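Local coordinates for magnesium and cobalt efflux protein CorC (Pseudomonas aeruginosa, PDB 3LLB) that probably takes part in the transport of magnesium and cobalt ions, represented here by its transporter-associated domain alone, at residues L6-A15 with V73-L81. Residues are numbered along the deposited sequence; the frame is centred on the assembly and turned at random.
Sequences LPSGDFIVKA and VHLLRLSPL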
ATOM      1  N   LEU A   6      -8.449  -9.128   6.553  1.00  5.32           N
ATOM      2  CA  LEU A   6      -8.717  -8.957   7.953  1.00  4.84           C
ATOM      3  C   LEU A   6     -10.230  -8.896   8.178  1.00  4.78           C
ATOM      4  O   LEU A   6     -11.012  -8.480   7.275  1.00  4.44           O
ATOM      5  CB  LEU A   6      -8.047  -7.695   8.476  1.00  5.88           C
ATOM      6  CG  LEU A   6      -6.539  -7.553   8.277  1.00  5.57           C
ATOM      7  CD1 LEU A   6      -6.120  -6.129   8.640  1.00  8.16           C
ATOM      8  CD2 LEU A   6      -5.854  -8.598   9.041  1.00  6.74           C
ATOM      9  N   PRO A   7     -10.692  -9.349   9.374  1.00  5.00           N
ATOM     10  CA  PRO A   7     -12.123  -9.433   9.616  1.00  5.40           C
ATOM     11  C   PRO A   7     -12.857  -8.094   9.770  1.00  5.24           C
ATOM     12  O   PRO A   7     -14.053  -8.069   9.671  1.00  4.96           O
ATOM     13  CB  PRO A   7     -12.232 -10.322  10.879  1.00  6.02           C
ATOM     14  CG  PRO A   7     -10.965 -10.203  11.533  1.00  5.67           C
ATOM     15  CD  PRO A   7      -9.936  -9.945  10.483  1.00  5.58           C
ATOM     16  N   SER A   8     -12.094  -6.999   9.942  1.00  5.78           N
ATOM     17  CA  SER A   8     -12.597  -5.650   9.862  1.00  4.72           C
ATOM     18  C   SER A   8     -13.013  -5.267   8.433  1.00  4.83           C
ATOM     19  O   SER A   8     -13.690  -4.258   8.263  1.00  4.77           O
ATOM     20  CB  SER A   8     -11.516  -4.672  10.319  1.00  3.92           C
ATOM     21  OG  SER A   8     -10.347  -4.924   9.587  1.00  5.75           O
ATOM     22  N   GLY A   9     -12.570  -6.019   7.423  1.00  4.99           N
ATOM     23  CA  GLY A   9     -12.733  -5.661   6.043  1.00  4.22           C
ATOM     24  C   GLY A   9     -11.543  -5.006   5.402  1.00  4.90           C
ATOM     25  O   GLY A   9     -11.532  -4.800   4.210  1.00  4.81           O
ATOM     26  N   ASP A  10     -10.550  -4.691   6.225  1.00  5.42           N
ATOM     27  CA  ASP A  10      -9.262  -4.169   5.776  1.00  5.08           C
ATOM     28  C   ASP A  10      -8.365  -5.322   5.327  1.00  4.89           C
ATOM     29  O   ASP A  10      -8.736  -6.523   5.365  1.00  3.83           O
ATOM     30  CB  ASP A  10      -8.562  -3.437   6.913  1.00  6.19           C
ATOM     31  CG  ASP A  10      -9.267  -2.209   7.368  1.00 10.19           C
ATOM     32  OD1 ASP A  10     -10.316  -1.772   6.779  1.00 12.72           O
ATOM     33  OD2 ASP A  10      -8.705  -1.645   8.343  1.00 14.71           O
ATOM     34  N   PHE A  11      -7.203  -4.953   4.809  1.00  5.05           N
ATOM     35  CA  PHE A  11      -6.269  -5.913   4.267  1.00  4.46           C
ATOM     36  C   PHE A  11      -4.888  -5.553   4.754  1.00  5.95           C
ATOM     37  O   PHE A  11      -4.603  -4.349   4.930  1.00  7.11           O
ATOM     38  CB  PHE A  11      -6.269  -5.875   2.751  1.00  5.06           C
ATOM     39  CG  PHE A  11      -7.572  -6.298   2.147  1.00  5.32           C
ATOM     40  CD1 PHE A  11      -7.770  -7.627   1.789  1.00  5.75           C
ATOM     41  CD2 PHE A  11      -8.583  -5.393   1.982  1.00  6.13           C
ATOM     42  CE1 PHE A  11      -8.983  -8.012   1.239  1.00  6.31           C
ATOM     43  CE2 PHE A  11      -9.839  -5.816   1.424  1.00  6.33           C
ATOM     44  CZ  PHE A  11      -9.994  -7.074   1.084  1.00  8.74           C
ATOM     45  N   ILE A  12      -4.062  -6.562   4.984  1.00  6.30           N
ATOM     46  CA  ILE A  12      -2.604  -6.377   5.045  1.00  7.30           C
ATOM     47  C   ILE A  12      -2.067  -6.591   3.620  1.00  6.97           C
ATOM     48  O   ILE A  12      -2.311  -7.618   3.022  1.00  9.06           O
ATOM     49  CB  ILE A  12      -1.885  -7.301   6.062  1.00  8.38           C
ATOM     50  CG1 ILE A  12      -2.509  -7.186   7.446  1.00  9.21           C
ATOM     51  CG2 ILE A  12      -0.420  -6.889   6.127  1.00  8.06           C
ATOM     52  CD1 ILE A  12      -1.969  -8.194   8.438  1.00  9.11           C
ATOM     53  N   VAL A  13      -1.336  -5.615   3.080  1.00  6.64           N
ATOM     54  CA  VAL A  13      -0.795  -5.638   1.735  1.00  6.59           C
ATOM     55  C   VAL A  13       0.707  -5.540   1.771  1.00  6.56           C
ATOM     56  O   VAL A  13       1.255  -4.611   2.387  1.00  7.88           O
ATOM     57  CB  VAL A  13      -1.435  -4.499   0.922  1.00  6.54           C
ATOM     58  CG1 VAL A  13      -0.911  -4.466  -0.476  1.00  7.29           C
ATOM     59  CG2 VAL A  13      -2.980  -4.628   0.891  1.00  7.33           C
ATOM     60  N   LYS A  14       1.414  -6.481   1.130  1.00  7.00           N
ATOM     61  CA  LYS A  14       2.876  -6.384   1.029  1.00  7.23           C
ATOM     62  C   LYS A  14       3.290  -5.207   0.128  1.00  7.15           C
ATOM     63  O   LYS A  14       2.644  -4.949  -0.919  1.00  6.57           O
ATOM     64  CB  LYS A  14       3.434  -7.681   0.485  1.00  7.66           C
ATOM     65  CG  LYS A  14       3.413  -8.860   1.485  1.00  9.37           C
ATOM     66  CD  LYS A  14       3.951 -10.063   0.803  1.00  9.91           C
ATOM     67  CE  LYS A  14       4.013 -11.220   1.753  1.00 14.82           C
ATOM     68  NZ  LYS A  14       4.369 -12.497   1.049  1.00 14.89           N
ATOM     69  N   ALA A  15       4.326  -4.459   0.550  1.00  6.95           N
ATOM     70  CA  ALA A  15       4.832  -3.355  -0.253  1.00  6.47           C
ATOM     71  C   ALA A  15       5.345  -3.767  -1.663  1.00  7.64           C
ATOM     72  O   ALA A  15       5.266  -3.028  -2.620  1.00  8.15           O
ATOM     73  CB  ALA A  15       5.903  -2.590   0.596  1.00  6.68           C
ATOM     74  N   VAL A  73       9.440   0.203   2.980  1.00  6.99           N
ATOM     75  CA  VAL A  73       8.161  -0.192   3.567  1.00  5.96           C
ATOM     76  C   VAL A  73       8.033  -1.675   3.322  1.00  5.56           C
ATOM     77  O   VAL A  73       8.430  -2.178   2.262  1.00  7.66           O
ATOM     78  CB  VAL A  73       6.984   0.548   3.021  1.00  5.67           C
ATOM     79  CG1 VAL A  73       5.641   0.120   3.630  1.00  8.08           C
ATOM     80  CG2 VAL A  73       7.178   2.041   3.197  1.00  7.41           C
ATOM     81  N   HIS A  74       7.467  -2.365   4.273  1.00  3.83           N
ATOM     82  CA  HIS A  74       7.205  -3.787   4.092  1.00  4.11           C
ATOM     83  C   HIS A  74       5.715  -4.166   4.048  1.00  4.37           C
ATOM     84  O   HIS A  74       5.319  -4.960   3.199  1.00  5.91           O
ATOM     85  CB  HIS A  74       7.907  -4.607   5.167  1.00  3.94           C
ATOM     86  CG  HIS A  74       9.388  -4.698   5.011  1.00  6.46           C
ATOM     87  ND1 HIS A  74       9.988  -5.394   3.980  1.00  9.31           N
ATOM     88  CD2 HIS A  74      10.392  -4.198   5.762  1.00  5.44           C
ATOM     89  CE1 HIS A  74      11.298  -5.318   4.117  1.00 10.59           C
ATOM     90  NE2 HIS A  74      11.564  -4.602   5.190  1.00  5.43           N
ATOM     91  N   LEU A  75       4.914  -3.634   4.960  1.00  4.48           N
ATOM     92  CA  LEU A  75       3.519  -4.010   5.088  1.00  5.89           C
ATOM     93  C   LEU A  75       2.683  -2.758   5.321  1.00  6.33           C
ATOM     94  O   LEU A  75       3.062  -1.876   6.131  1.00  8.50           O
ATOM     95  CB  LEU A  75       3.351  -4.949   6.289  1.00  5.37           C
ATOM     96  CG  LEU A  75       4.012  -6.347   6.274  1.00  6.31           C
ATOM     97  CD1 LEU A  75       3.916  -7.116   7.623  1.00  7.78           C
ATOM     98  CD2 LEU A  75       3.445  -7.183   5.119  1.00  6.06           C
ATOM     99  N   LEU A  76       1.537  -2.688   4.632  1.00  7.36           N
ATOM    100  CA  LEU A  76       0.570  -1.622   4.715  1.00  7.24           C
ATOM    101  C   LEU A  76      -0.721  -2.247   5.177  1.00  5.86           C
ATOM    102  O   LEU A  76      -1.021  -3.363   4.792  1.00  8.12           O
ATOM    103  CB  LEU A  76       0.362  -0.983   3.331  1.00  8.13           C
ATOM    104  CG  LEU A  76       1.729  -0.404   2.999  1.00  9.79           C
ATOM    105  CD1 LEU A  76       2.156  -0.755   1.669  1.00 11.77           C
ATOM    106  CD2 LEU A  76       1.776   1.058   3.395  1.00 11.16           C
ATOM    107  N   ARG A  77      -1.490  -1.551   5.993  1.00  6.73           N
ATOM    108  CA  ARG A  77      -2.884  -1.854   6.197  1.00  6.09           C
ATOM    109  C   ARG A  77      -3.732  -0.977   5.285  1.00  6.28           C
ATOM    110  O   ARG A  77      -3.625   0.215   5.316  1.00  5.70           O
ATOM    111  CB  ARG A  77      -3.275  -1.602   7.626  1.00  7.81           C
ATOM    112  CG  ARG A  77      -4.664  -2.004   7.990  1.00  9.28           C
ATOM    113  CD  ARG A  77      -4.806  -2.236   9.464  1.00 14.26           C
ATOM    114  NE  ARG A  77      -6.223  -2.360   9.822  1.00 16.81           N
ATOM    115  CZ  ARG A  77      -6.694  -3.027  10.850  1.00 16.87           C
ATOM    116  NH1 ARG A  77      -5.869  -3.673  11.654  1.00 19.79           N
ATOM    117  NH2 ARG A  77      -8.005  -3.064  11.057  1.00 18.31           N
ATOM    118  N   LEU A  78      -4.526  -1.613   4.468  1.00  5.74           N
ATOM    119  CA  LEU A  78      -5.403  -0.948   3.492  1.00  6.67           C
ATOM    120  C   LEU A  78      -6.821  -0.886   4.015  1.00  7.24           C
ATOM    121  O   LEU A  78      -7.344  -1.907   4.379  1.00  9.10           O
ATOM    122  CB  LEU A  78      -5.376  -1.738   2.204  1.00  7.41           C
ATOM    123  CG  LEU A  78      -6.057  -1.106   1.007  1.00  7.01           C
ATOM    124  CD1 LEU A  78      -5.193   0.008   0.358  1.00  7.65           C
ATOM    125  CD2 LEU A  78      -6.434  -2.163  -0.025  1.00  6.87           C
ATOM    126  N   SER A  79      -7.413   0.291   4.121  1.00  8.12           N
ATOM    127  CA  SER A  79      -8.804   0.488   4.566  1.00  9.93           C
ATOM    128  C   SER A  79      -9.533   1.207   3.408  1.00 12.06           C
ATOM    129  O   SER A  79      -9.002   2.131   2.821  1.00 12.32           O
ATOM    130  CB  SER A  79      -8.833   1.386   5.832  1.00 11.21           C
ATOM    131  OG  SER A  79      -8.146   0.853   6.941  1.00 18.38           O
ATOM    132  N   PRO A  80     -10.787   0.819   3.074  1.00 14.55           N
ATOM    133  CA  PRO A  80     -11.534   1.658   2.109  1.00 16.69           C
ATOM    134  C   PRO A  80     -11.924   3.024   2.657  1.00 19.17           C
ATOM    135  O   PRO A  80     -12.237   3.111   3.834  1.00 19.98           O
ATOM    136  CB  PRO A  80     -12.832   0.873   1.878  1.00 16.92           C
ATOM    137  CG  PRO A  80     -12.974  -0.047   3.041  1.00 16.31           C
ATOM    138  CD  PRO A  80     -11.563  -0.356   3.518  1.00 15.51           C
ATOM    139  N   LEU A  81     -11.972   4.081   1.846  1.00 21.72           N
ATOM    140  CA  LEU A  81     -12.416   5.384   2.391  1.00 23.88           C
ATOM    141  C   LEU A  81     -13.935   5.518   2.723  1.00 27.30           C
ATOM    142  O   LEU A  81     -14.295   6.076   3.759  1.00 27.68           O
ATOM    143  CB  LEU A  81     -11.976   6.555   1.499  1.00 23.69           C
ATOM    144  CG  LEU A  81     -10.505   6.956   1.435  1.00 21.87           C
ATOM    145  CD1 LEU A  81     -10.316   8.145   0.461  1.00 22.67           C
ATOM    146  CD2 LEU A  81      -9.960   7.274   2.813  1.00 21.11           C
TER
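Val13 and Leu76 face each other as a hydrogen-bonded antiparallel pair, Val13 N giving a nearly straight 2.8 Å bond to Leu76 O and Leu76 N answering to Val13 O. Phe11 and Leu78 form the next such pair, while Ala15 N reaches His74 O at 2.9 Å. On the face bearing Phe11, Val13, Leu76 and Leu78, the last three are buried. There Val13 CG2 lies 4.0 Å from Leu78 CB, and Leu76 CD1 leans against Ala15, just past the end of strand 11-14; Ala15 CB also meets Val73 CG1.

The other face is partly exposed, with Ile12, Lys14, Leu75 and Arg77 on the solvent side. Leu75 CD2 bridges Ile12 CG2 and Lys14 CG, 4.0 Å from each. Further along, Arg77, its CG anti to the backbone N (chi1 -174°) and its chain extended to NE, brings NE and NH2 side-on to a single oxygen, Asp10 OD2, in a salt bridge of 3.0 Å from NE. OD2 lies in the guanidinium plane, but the carboxylate is turned 83° to it. Leu6 CD1 covers one guanidinium face, 3.8 Å above its centre, from the type I turn Leu6-Gly9.

In the antiparallel sheet of the transporter-associated domain, this pairing joins strand 73-80, which also borders 61-68, to 11-14, flanked beyond by 3-5. Both helices lie on the buried face, 19-26 covering Val13 and Leu78 through Phe22 and Phe26, 38-46 packing on Val73 and Leu76.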